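Local coordinates for protein TbpB (Actinobacillus pleuropneumoniae, PDB 3HOL) that probably binds host transferrin at the bacterial surface as the lipoprotein part of a receptor for iron acquisition, at residues A[111-116]-A[270-276]; A[182-186]-A[198-202]; A[360-365]-A[475-481]. All blocks are in the same frame, centred on the assembly; numbering follows the deposited sequence.

Interaction 1 of 3, residues A[111-116]-A[270-276]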
ATOM      1  N   ALA A 111       3.474  -2.157   4.436  1.00  9.34           N
ATOM      2  CA  ALA A 111       4.583  -1.570   5.235  1.00  8.90           C
ATOM      3  C   ALA A 111       4.832  -0.102   4.937  1.00  9.00           C
ATOM      4  O   ALA A 111       4.895   0.285   3.778  1.00  9.54           O
ATOM      5  CB  ALA A 111       5.901  -2.382   5.001  1.00  8.55           C
ATOM      6  N   LYS A 112       5.004   0.721   5.964  1.00  8.95           N
ATOM      7  CA  LYS A 112       5.369   2.137   5.724  1.00  9.26           C
ATOM      8  C   LYS A 112       6.823   2.415   6.098  1.00  8.91           C
ATOM      9  O   LYS A 112       7.350   3.493   5.808  1.00 10.23           O
ATOM     10  CB  LYS A 112       4.441   3.081   6.509  1.00  7.66           C
ATOM     11  CG  LYS A 112       3.017   3.180   5.844  1.00  8.69           C
ATOM     12  CD  LYS A 112       2.221   4.346   6.405  1.00 10.07           C
ATOM     13  CE  LYS A 112       0.833   4.435   5.723  1.00 12.55           C
ATOM     14  NZ  LYS A 112      -0.181   3.589   6.426  1.00 12.47           N
ATOM     15  N   GLU A 113       7.441   1.444   6.757  1.00  9.75           N
ATOM     16  CA  GLU A 113       8.878   1.457   7.004  1.00 10.41           C
ATOM     17  C   GLU A 113       9.457   0.121   6.561  1.00 11.82           C
ATOM     18  O   GLU A 113       8.786  -0.923   6.656  1.00 11.50           O
ATOM     19  CB  GLU A 113       9.180   1.691   8.488  1.00 11.51           C
ATOM     20  CG  GLU A 113       8.552   2.954   9.061  1.00 14.04           C
ATOM     21  CD  GLU A 113       9.046   3.312  10.496  1.00 24.73           C
ATOM     22  OE1 GLU A 113       9.870   2.584  11.102  1.00 25.74           O
ATOM     23  OE2 GLU A 113       8.612   4.346  11.011  1.00 28.43           O
ATOM     24  N   LEU A 114      10.693   0.167   6.049  1.00 10.64           N
ATOM     25  CA  LEU A 114      11.454  -1.018   5.695  1.00 10.64           C
ATOM     26  C   LEU A 114      12.763  -1.098   6.515  1.00 10.81           C
ATOM     27  O   LEU A 114      13.305  -0.042   6.899  1.00  9.66           O
ATOM     28  CB  LEU A 114      11.839  -0.933   4.194  1.00 11.15           C
ATOM     29  CG  LEU A 114      10.699  -0.863   3.159  1.00 10.92           C
ATOM     30  CD1 LEU A 114      11.335  -0.891   1.766  1.00 10.18           C
ATOM     31  CD2 LEU A 114       9.775  -2.057   3.296  1.00 11.20           C
ATOM     32  N   PRO A 115      13.277  -2.331   6.740  1.00 10.53           N
ATOM     33  CA  PRO A 115      14.606  -2.502   7.332  1.00 11.27           C
ATOM     34  C   PRO A 115      15.621  -1.716   6.515  1.00 12.94           C
ATOM     35  O   PRO A 115      15.481  -1.582   5.284  1.00 12.69           O
ATOM     36  CB  PRO A 115      14.834  -4.006   7.266  1.00 11.45           C
ATOM     37  CG  PRO A 115      13.406  -4.601   7.314  1.00  9.95           C
ATOM     38  CD  PRO A 115      12.571  -3.621   6.556  1.00  8.84           C
ATOM     39  N   VAL A 116      16.585  -1.121   7.210  1.00 14.99           N
ATOM     40  CA  VAL A 116      17.587  -0.239   6.570  1.00 17.33           C
ATOM     41  C   VAL A 116      18.626  -1.035   5.794  1.00 17.88           C
ATOM     42  O   VAL A 116      18.903  -0.752   4.636  1.00 17.87           O
ATOM     43  CB  VAL A 116      18.349   0.668   7.607  1.00 18.22           C
ATOM     44  CG1 VAL A 116      19.205   1.680   6.860  1.00 18.17           C
ATOM     45  CG2 VAL A 116      17.362   1.418   8.452  1.00 19.86           C
ATOM     46  N   VAL A 270      14.935  -4.850  14.494  1.00 25.92           N
ATOM     47  CA  VAL A 270      15.450  -4.449  13.202  1.00 22.87           C
ATOM     48  C   VAL A 270      15.345  -2.925  13.074  1.00 21.65           C
ATOM     49  O   VAL A 270      14.270  -2.377  13.326  1.00 22.06           O
ATOM     50  CB  VAL A 270      14.613  -5.155  12.087  1.00 22.88           C
ATOM     51  CG1 VAL A 270      14.927  -4.573  10.729  1.00 20.70           C
ATOM     52  CG2 VAL A 270      14.855  -6.675  12.126  1.00 21.49           C
ATOM     53  N   ASP A 271      16.439  -2.262  12.693  1.00 19.91           N
ATOM     54  CA  ASP A 271      16.468  -0.814  12.443  1.00 20.06           C
ATOM     55  C   ASP A 271      15.735  -0.550  11.132  1.00 18.40           C
ATOM     56  O   ASP A 271      15.971  -1.253  10.139  1.00 17.75           O
ATOM     57  CB  ASP A 271      17.894  -0.299  12.197  1.00 21.32           C
ATOM     58  CG  ASP A 271      18.866  -0.549  13.360  1.00 25.47           C
ATOM     59  OD1 ASP A 271      18.447  -0.586  14.541  1.00 25.37           O
ATOM     60  OD2 ASP A 271      20.080  -0.664  13.055  1.00 26.76           O
ATOM     61  N   THR A 272      14.867   0.451  11.108  1.00 17.04           N
ATOM     62  CA  THR A 272      14.041   0.689   9.918  1.00 15.93           C
ATOM     63  C   THR A 272      14.148   2.129   9.469  1.00 16.22           C
ATOM     64  O   THR A 272      14.586   2.994  10.259  1.00 15.87           O
ATOM     65  CB  THR A 272      12.560   0.281  10.146  1.00 16.30           C
ATOM     66  OG1 THR A 272      12.025   1.072  11.208  1.00 17.91           O
ATOM     67  CG2 THR A 272      12.439  -1.181  10.562  1.00 13.53           C
ATOM     68  N   VAL A 273      13.818   2.387   8.188  1.00 14.54           N
ATOM     69  CA  VAL A 273      13.639   3.744   7.672  1.00 14.09           C
ATOM     70  C   VAL A 273      12.233   3.896   7.059  1.00 13.82           C
ATOM     71  O   VAL A 273      11.703   2.948   6.471  1.00 12.16           O
ATOM     72  CB  VAL A 273      14.661   4.113   6.542  1.00 14.14           C
ATOM     73  CG1 VAL A 273      15.989   4.518   7.131  1.00 14.95           C
ATOM     74  CG2 VAL A 273      14.840   2.976   5.490  1.00 14.34           C
ATOM     75  N   ARG A 274      11.663   5.099   7.143  1.00 12.90           N
ATOM     76  CA  ARG A 274      10.333   5.338   6.569  1.00 13.65           C
ATOM     77  C   ARG A 274      10.400   5.378   5.037  1.00 13.60           C
ATOM     78  O   ARG A 274      11.341   5.962   4.451  1.00 13.85           O
ATOM     79  CB  ARG A 274       9.798   6.666   7.063  1.00 14.27           C
ATOM     80  CG  ARG A 274       8.303   6.902   6.904  1.00 17.32           C
ATOM     81  CD  ARG A 274       7.647   6.910   8.272  1.00 20.36           C
ATOM     82  NE  ARG A 274       6.204   6.968   8.048  1.00 25.64           N
ATOM     83  CZ  ARG A 274       5.322   6.340   8.790  1.00 20.57           C
ATOM     84  NH1 ARG A 274       5.744   5.627   9.818  1.00 20.94           N
ATOM     85  NH2 ARG A 274       4.038   6.449   8.508  1.00 19.25           N
ATOM     86  N   ILE A 275       9.392   4.794   4.391  1.00 11.88           N
ATOM     87  CA  ILE A 275       9.239   4.929   2.934  1.00 11.25           C
ATOM     88  C   ILE A 275       7.967   5.679   2.563  1.00 10.79           C
ATOM     89  O   ILE A 275       7.895   6.281   1.485  1.00 10.36           O
ATOM     90  CB  ILE A 275       9.227   3.586   2.198  1.00 11.41           C
ATOM     91  CG1 ILE A 275       8.215   2.586   2.827  1.00 10.40           C
ATOM     92  CG2 ILE A 275      10.638   3.014   2.153  1.00 12.28           C
ATOM     93  CD1 ILE A 275       7.835   1.376   1.844  1.00  8.22           C
ATOM     94  N   ILE A 276       6.951   5.614   3.439  1.00 10.06           N
ATOM     95  CA  ILE A 276       5.651   6.142   3.091  1.00  9.30           C
ATOM     96  C   ILE A 276       4.991   6.851   4.250  1.00 10.94           C
ATOM     97  O   ILE A 276       5.077   6.375   5.394  1.00  9.28           O
ATOM     98  CB  ILE A 276       4.730   4.983   2.664  1.00  9.11           C
ATOM     99  CG1 ILE A 276       5.242   4.320   1.372  1.00  9.44           C
ATOM    100  CG2 ILE A 276       3.269   5.437   2.535  1.00  7.98           C
ATOM    101  CD1 ILE A 276       4.543   2.927   1.134  1.00  9.89           C
TER
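CB of K112 lies over one face of the R274 guanidinium, toward its rim, while at the edge of the group, in plane, stands OE2 of E113. The carboxylate of E113 is turned 82° against the guanidinium, and NH1 of R274 and OE2 of E113 form a salt bridge at 3.4 Å whose hydrogen bond is weak. The other carboxylate oxygen is held more closely: OG1 of T272 donates to OE1 of E113 at 2.6 Å, nearly along the C-O axis. With CG anti to its carbonyl carbon (chi1 -55°) and the chain extended beyond, E113 reaches both partners. K112 carries its amine away to E290, and R274 has D277 as its stronger partner through NE. Beneath these side chains runs a short antiparallel ladder that joins strand 113-115, close to the N-lobe barrel, to the start of strand 272-282 in the C-lobe handle region. L114 and V273 form its hydrogen-bonded pair, with N of V273 2.8 Å from O of L114. Beyond the E113-R274 pair, O of K112 accepts from N of I275 at 2.8 Å and from N of I276 at 3.2 Å, both arriving from the same face of its plane. Where L114 points, CD1 of I275 meets CG of L114 at 3.9 Å. Toward the far end, CB of P115 rests on CG1 of V270 at 3.5 Å.

Interaction 2 of 3, residues A[182-186]-A[198-202]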
ATOM      1  N   LYS A 182      17.550  -3.335  -2.406  1.00 10.18           N
ATOM      2  CA  LYS A 182      16.163  -3.524  -2.850  1.00 10.10           C
ATOM      3  C   LYS A 182      16.021  -4.720  -3.801  1.00  9.66           C
ATOM      4  O   LYS A 182      15.341  -4.651  -4.845  1.00  9.55           O
ATOM      5  CB  LYS A 182      15.601  -2.221  -3.440  1.00 10.67           C
ATOM      6  CG  LYS A 182      15.449  -1.147  -2.332  1.00 11.94           C
ATOM      7  CD  LYS A 182      14.628   0.072  -2.805  1.00 14.57           C
ATOM      8  CE  LYS A 182      14.540   1.161  -1.730  1.00 16.13           C
ATOM      9  NZ  LYS A 182      13.544   0.848  -0.612  1.00 15.65           N
ATOM     10  N   LYS A 183      16.711  -5.804  -3.438  1.00  9.05           N
ATOM     11  CA  LYS A 183      16.700  -7.069  -4.184  1.00  9.70           C
ATOM     12  C   LYS A 183      16.174  -8.198  -3.352  1.00  9.07           C
ATOM     13  O   LYS A 183      16.429  -8.256  -2.151  1.00  9.68           O
ATOM     14  CB  LYS A 183      18.142  -7.434  -4.608  1.00 10.53           C
ATOM     15  CG  LYS A 183      18.723  -6.484  -5.628  1.00 11.45           C
ATOM     16  CD  LYS A 183      17.991  -6.546  -6.941  1.00 15.69           C
ATOM     17  CE  LYS A 183      18.666  -5.618  -8.012  1.00 15.62           C
ATOM     18  NZ  LYS A 183      18.011  -5.834  -9.355  1.00 16.17           N
ATOM     19  N   MET A 184      15.469  -9.117  -3.992  1.00 10.11           N
ATOM     20  CA  MET A 184      14.956 -10.330  -3.326  1.00  9.55           C
ATOM     21  C   MET A 184      15.302 -11.525  -4.184  1.00  8.68           C
ATOM     22  O   MET A 184      15.183 -11.473  -5.404  1.00  9.71           O
ATOM     23  CB  MET A 184      13.404 -10.260  -3.188  1.00  9.64           C
ATOM     24  CG  MET A 184      12.718 -11.539  -2.627  1.00 12.27           C
ATOM     25  SD  MET A 184      10.882 -11.476  -2.876  1.00 19.99           S
ATOM     26  CE  MET A 184      10.426 -10.285  -1.607  1.00 17.25           C
ATOM     27  N   THR A 185      15.753 -12.588  -3.542  1.00  8.18           N
ATOM     28  CA  THR A 185      15.964 -13.890  -4.183  1.00  9.82           C
ATOM     29  C   THR A 185      15.177 -14.903  -3.318  1.00  9.12           C
ATOM     30  O   THR A 185      14.718 -14.573  -2.226  1.00  8.92           O
ATOM     31  CB  THR A 185      17.477 -14.288  -4.247  1.00  9.72           C
ATOM     32  OG1 THR A 185      18.003 -14.346  -2.909  1.00 10.99           O
ATOM     33  CG2 THR A 185      18.331 -13.257  -5.100  1.00 11.11           C
ATOM     34  N   GLY A 186      14.960 -16.108  -3.825  1.00  9.09           N
ATOM     35  CA  GLY A 186      14.302 -17.117  -3.019  1.00  8.54           C
ATOM     36  C   GLY A 186      14.022 -18.390  -3.806  1.00  8.76           C
ATOM     37  O   GLY A 186      14.312 -18.467  -4.998  1.00  8.75           O
ATOM     38  N   VAL A 198      13.116 -17.511  -7.449  1.00 11.93           N
ATOM     39  CA  VAL A 198      12.469 -16.231  -7.667  1.00 11.70           C
ATOM     40  C   VAL A 198      13.481 -15.043  -7.547  1.00 11.26           C
ATOM     41  O   VAL A 198      14.511 -15.143  -6.869  1.00 10.58           O
ATOM     42  CB  VAL A 198      11.287 -15.994  -6.679  1.00 13.30           C
ATOM     43  CG1 VAL A 198      10.186 -17.088  -6.783  1.00 10.87           C
ATOM     44  CG2 VAL A 198      11.761 -15.916  -5.302  1.00 12.75           C
ATOM     45  N   ASN A 199      13.172 -13.963  -8.243  1.00 10.34           N
ATOM     46  CA  ASN A 199      13.997 -12.754  -8.255  1.00 11.57           C
ATOM     47  C   ASN A 199      13.041 -11.607  -8.363  1.00 11.68           C
ATOM     48  O   ASN A 199      12.107 -11.667  -9.175  1.00 11.49           O
ATOM     49  CB  ASN A 199      14.910 -12.745  -9.471  1.00 12.32           C
ATOM     50  CG  ASN A 199      16.022 -13.729  -9.342  1.00 16.21           C
ATOM     51  OD1 ASN A 199      17.102 -13.398  -8.833  1.00 24.98           O
ATOM     52  ND2 ASN A 199      15.768 -14.979  -9.739  1.00 18.50           N
ATOM     53  N   ALA A 200      13.216 -10.591  -7.512  1.00 10.92           N
ATOM     54  CA  ALA A 200      12.380  -9.428  -7.616  1.00 10.53           C
ATOM     55  C   ALA A 200      13.089  -8.173  -7.134  1.00 10.51           C
ATOM     56  O   ALA A 200      14.075  -8.241  -6.367  1.00 11.98           O
ATOM     57  CB  ALA A 200      11.025  -9.622  -6.839  1.00  8.09           C
ATOM     58  N   ASP A 201      12.568  -7.039  -7.566  1.00 10.31           N
ATOM     59  CA  ASP A 201      12.997  -5.737  -7.075  1.00 11.03           C
ATOM     60  C   ASP A 201      11.897  -5.049  -6.272  1.00 10.77           C
ATOM     61  O   ASP A 201      10.713  -5.097  -6.630  1.00 10.12           O
ATOM     62  CB  ASP A 201      13.336  -4.841  -8.269  1.00 11.65           C
ATOM     63  CG  ASP A 201      14.514  -5.378  -9.067  1.00 14.35           C
ATOM     64  OD1 ASP A 201      15.663  -5.100  -8.702  1.00 15.18           O
ATOM     65  OD2 ASP A 201      14.274  -6.107 -10.028  1.00 18.48           O
ATOM     66  N   ILE A 202      12.308  -4.312  -5.245  1.00 10.75           N
ATOM     67  CA  ILE A 202      11.385  -3.654  -4.347  1.00  9.45           C
ATOM     68  C   ILE A 202      11.137  -2.206  -4.819  1.00 10.04           C
ATOM     69  O   ILE A 202      12.091  -1.470  -5.076  1.00  9.89           O
ATOM     70  CB  ILE A 202      11.981  -3.592  -2.919  1.00 10.23           C
ATOM     71  CG1 ILE A 202      12.284  -4.998  -2.391  1.00 11.13           C
ATOM     72  CG2 ILE A 202      10.993  -2.856  -1.972  1.00  8.66           C
ATOM     73  CD1 ILE A 202      12.972  -4.986  -0.988  1.00 14.16           C
TER
HETATM   74  O   HOH W   1      16.262  -3.133  -6.971  1.00 18.71           O
HETATM   75  O   HOH W   2      17.025 -10.624  -7.227  1.00 19.77           O
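K183 and D201 meet on the polar face of a beta hairpin, where strand 183-190 pairs antiparallel with strand 193-203 in the N-lobe barrel. From CB the K183 chain runs to CG beside its own backbone N, then bends at chi2 (-65°), which brings the rest of the chain alongside the D201 side chain. CD comes within 3.3 Å of OD1 of D201 and CE follows it past the same oxygen. At the tip, NZ makes a salt bridge to OD1 of D201, on that oxygen's syn side; the modelled 2.5 Å between NZ and OD1 is shorter than usual and its exact length is doubtful. On the other face, I202 packs its CB against CB of K182 at 3.9 Å, while M184 and A200 turn inward together against F207 of the next strand. The backbone ladder zips the two strands through M184 and A200, which bond in both directions, but the bond from N of G186 to O of V198 is weak. K182 and K183 both face D178 on strand 171-178 in a G1 beta bulge. A water bridges the hairpin strands, donating to O of M184 at 2.7 Å and to OD1 of N199 at 3.2 Å.

Interaction 3 of 3, residues A[360-365]-A[475-481]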
ATOM      1  N   LEU A 360      -2.921  13.197   4.294  1.00 12.64           N
ATOM      2  CA  LEU A 360      -1.610  13.478   3.709  1.00 13.44           C
ATOM      3  C   LEU A 360      -0.975  12.169   3.279  1.00 12.14           C
ATOM      4  O   LEU A 360      -0.953  11.210   4.060  1.00 12.80           O
ATOM      5  CB  LEU A 360      -0.690  14.196   4.711  1.00 12.97           C
ATOM      6  CG  LEU A 360       0.630  14.602   4.017  1.00 15.63           C
ATOM      7  CD1 LEU A 360       0.971  16.057   4.269  1.00 20.39           C
ATOM      8  CD2 LEU A 360       1.825  13.657   4.390  1.00 16.63           C
ATOM      9  N   GLN A 361      -0.444  12.139   2.063  1.00 11.80           N
ATOM     10  CA  GLN A 361       0.344  11.013   1.584  1.00 12.21           C
ATOM     11  C   GLN A 361       1.654  11.502   0.970  1.00 11.70           C
ATOM     12  O   GLN A 361       1.685  12.524   0.311  1.00 11.56           O
ATOM     13  CB  GLN A 361      -0.458  10.190   0.557  1.00 12.20           C
ATOM     14  CG  GLN A 361      -1.903   9.829   1.041  1.00 10.50           C
ATOM     15  CD  GLN A 361      -2.500   8.662   0.223  1.00 12.00           C
ATOM     16  OE1 GLN A 361      -3.000   7.672   0.791  1.00 10.94           O
ATOM     17  NE2 GLN A 361      -2.388   8.744  -1.098  1.00  7.21           N
ATOM     18  N   GLY A 362       2.738  10.762   1.177  1.00 11.57           N
ATOM     19  CA  GLY A 362       4.014  11.166   0.607  1.00 11.10           C
ATOM     20  C   GLY A 362       4.901   9.948   0.372  1.00 12.13           C
ATOM     21  O   GLY A 362       4.771   8.931   1.074  1.00 10.71           O
ATOM     22  N   GLU A 363       5.781  10.067  -0.617  1.00 11.22           N
ATOM     23  CA  GLU A 363       6.757   9.030  -0.980  1.00 11.66           C
ATOM     24  C   GLU A 363       8.104   9.533  -0.490  1.00 12.44           C
ATOM     25  O   GLU A 363       8.688  10.403  -1.145  1.00 11.53           O
ATOM     26  CB  GLU A 363       6.777   8.881  -2.521  1.00 12.50           C
ATOM     27  CG  GLU A 363       5.406   8.553  -3.099  1.00 12.66           C
ATOM     28  CD  GLU A 363       5.285   8.770  -4.611  1.00 14.57           C
ATOM     29  OE1 GLU A 363       6.306   8.821  -5.313  1.00 17.54           O
ATOM     30  OE2 GLU A 363       4.136   8.895  -5.090  1.00 12.96           O
ATOM     31  N   ARG A 364       8.595   9.019   0.653  1.00 11.51           N
ATOM     32  CA  ARG A 364       9.794   9.607   1.295  1.00 12.30           C
ATOM     33  C   ARG A 364      10.995   9.585   0.407  1.00 12.01           C
ATOM     34  O   ARG A 364      11.244   8.591  -0.282  1.00 10.96           O
ATOM     35  CB  ARG A 364      10.211   8.820   2.549  1.00 12.21           C
ATOM     36  CG  ARG A 364       9.320   8.992   3.726  1.00 12.21           C
ATOM     37  CD  ARG A 364       9.525  10.364   4.426  1.00 14.28           C
ATOM     38  NE  ARG A 364       8.608  10.454   5.576  1.00 14.79           N
ATOM     39  CZ  ARG A 364       8.969  10.415   6.861  1.00 14.17           C
ATOM     40  NH1 ARG A 364       8.018  10.489   7.792  1.00 14.85           N
ATOM     41  NH2 ARG A 364      10.256  10.301   7.221  1.00 10.38           N
ATOM     42  N   THR A 365      11.812  10.629   0.508  1.00 13.91           N
ATOM     43  CA  THR A 365      13.145  10.635  -0.134  1.00 13.66           C
ATOM     44  C   THR A 365      14.019   9.481   0.393  1.00 14.67           C
ATOM     45  O   THR A 365      14.107   9.272   1.617  1.00 14.95           O
ATOM     46  CB  THR A 365      13.859  11.967   0.160  1.00 15.03           C
ATOM     47  OG1 THR A 365      13.023  13.038  -0.297  1.00 11.83           O
ATOM     48  CG2 THR A 365      15.273  12.036  -0.513  1.00 12.49           C
ATOM     49  N   GLY A 475       7.845  14.681   6.543  1.00 14.23           N
ATOM     50  CA  GLY A 475       8.961  14.171   5.810  1.00 14.70           C
ATOM     51  C   GLY A 475       9.347  14.968   4.588  1.00 14.81           C
ATOM     52  O   GLY A 475       8.654  15.907   4.181  1.00 13.23           O
ATOM     53  N   PHE A 476      10.443  14.513   3.993  1.00 15.07           N
ATOM     54  CA  PHE A 476      10.925  14.983   2.716  1.00 15.72           C
ATOM     55  C   PHE A 476      10.583  13.946   1.659  1.00 15.89           C
ATOM     56  O   PHE A 476      10.766  12.759   1.908  1.00 15.29           O
ATOM     57  CB  PHE A 476      12.426  15.215   2.825  1.00 15.19           C
ATOM     58  CG  PHE A 476      12.761  16.390   3.731  1.00 17.65           C
ATOM     59  CD1 PHE A 476      12.715  17.701   3.236  1.00 17.94           C
ATOM     60  CD2 PHE A 476      13.039  16.186   5.083  1.00 13.92           C
ATOM     61  CE1 PHE A 476      12.971  18.800   4.110  1.00 18.02           C
ATOM     62  CE2 PHE A 476      13.324  17.261   5.938  1.00 18.16           C
ATOM     63  CZ  PHE A 476      13.276  18.566   5.453  1.00 16.85           C
ATOM     64  N   TYR A 477      10.062  14.404   0.510  1.00 15.88           N
ATOM     65  CA  TYR A 477       9.518  13.513  -0.505  1.00 16.07           C
ATOM     66  C   TYR A 477      10.159  13.741  -1.862  1.00 17.54           C
ATOM     67  O   TYR A 477      10.504  14.888  -2.213  1.00 18.16           O
ATOM     68  CB  TYR A 477       8.008  13.733  -0.618  1.00 16.25           C
ATOM     69  CG  TYR A 477       7.287  13.616   0.719  1.00 14.16           C
ATOM     70  CD1 TYR A 477       7.354  12.431   1.471  1.00 13.00           C
ATOM     71  CD2 TYR A 477       6.563  14.686   1.232  1.00 14.34           C
ATOM     72  CE1 TYR A 477       6.675  12.313   2.727  1.00 12.98           C
ATOM     73  CE2 TYR A 477       5.872  14.585   2.494  1.00 16.10           C
ATOM     74  CZ  TYR A 477       5.946  13.395   3.231  1.00 13.58           C
ATOM     75  OH  TYR A 477       5.274  13.281   4.449  1.00 13.54           O
ATOM     76  N   GLY A 478      10.311  12.655  -2.612  1.00 17.36           N
ATOM     77  CA  GLY A 478      10.934  12.702  -3.937  1.00 18.24           C
ATOM     78  C   GLY A 478      12.456  12.570  -3.938  1.00 19.35           C
ATOM     79  O   GLY A 478      13.105  12.580  -2.890  1.00 18.08           O
ATOM     80  N   PRO A 479      13.046  12.472  -5.139  1.00 20.26           N
ATOM     81  CA  PRO A 479      14.428  12.037  -5.295  1.00 20.83           C
ATOM     82  C   PRO A 479      15.467  13.006  -4.739  1.00 22.06           C
ATOM     83  O   PRO A 479      16.617  12.603  -4.484  1.00 22.44           O
ATOM     84  CB  PRO A 479      14.594  11.878  -6.825  1.00 21.65           C
ATOM     85  CG  PRO A 479      13.233  12.035  -7.432  1.00 20.53           C
ATOM     86  CD  PRO A 479      12.367  12.712  -6.418  1.00 20.93           C
ATOM     87  N   THR A 480      15.091  14.273  -4.588  1.00 21.79           N
ATOM     88  CA  THR A 480      16.052  15.279  -4.186  1.00 22.31           C
ATOM     89  C   THR A 480      15.577  16.036  -2.934  1.00 21.88           C
ATOM     90  O   THR A 480      16.176  17.054  -2.556  1.00 21.53           O
ATOM     91  CB  THR A 480      16.378  16.299  -5.351  1.00 22.11           C
ATOM     92  OG1 THR A 480      15.179  16.950  -5.794  1.00 24.61           O
ATOM     93  CG2 THR A 480      17.059  15.605  -6.534  1.00 23.46           C
ATOM     94  N   ALA A 481      14.512  15.538  -2.294  1.00 20.84           N
ATOM     95  CA  ALA A 481      13.910  16.206  -1.134  1.00 20.27           C
ATOM     96  C   ALA A 481      13.423  17.625  -1.434  1.00 20.53           C
ATOM     97  O   ALA A 481      13.397  18.484  -0.535  1.00 21.44           O
ATOM     98  CB  ALA A 481      14.865  16.205   0.083  1.00 20.22           C
TER
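The Y477 ring lies against the backbone of G362, whose CA sits over one face, 3.8 Å from the ring centroid and 19° off the normal, a CH-pi contact. O of G475 lies over the opposite face, and N of R364 stands at the ring edge. The R364 side chain crosses the tyrosine obliquely, its guanidinium plane 66° from the ring, with CD 3.8 Å from CE1 of Y477. A bend at chi2 (-75°) sets one guanidinium face against CA of G475, which is offset toward the rim. Both polar ends find partners beyond the pair: OH of Y477 and NE of R364 share OD2 of D277, while NH2 of R364 bonds N440. At the far end, OG1 of T365 donates to O of G478 at 2.6 Å, in the carbonyl plane, and N of T365 to O of F476 at 2.8 Å. N of G478 reaches O of E363 at 3.1 Å. G478 opens a type I turn ending at A481, and R364 with Y477 makes a single beta bridge, joining the end of a handle strand to a strand end of the C-lobe barrel.

In the fold
The chain first lends strand 7-9 to the C-lobe barrel, then builds the five-stranded sheet that includes strands 29-33 and 101-107 before it reaches 111-116. It then runs through the N-lobe barrel and returns at 270-276, where interaction 1 closes a loop of about 150 residues. Interaction 2 closes a short hairpin of that barrel within this loop and touches interaction 1 where L114 CD1 meets K182 and I202. Interaction 3 follows in series: strand 356-363 leads into the C-lobe barrel, and the return at 475-481 closes a second loop, of about 110 residues. Strands 272-282 and 356-363 are neighbours in the handle sheet, so interactions 1 and 3, with centres about 14 Å apart, join the two barrels through it.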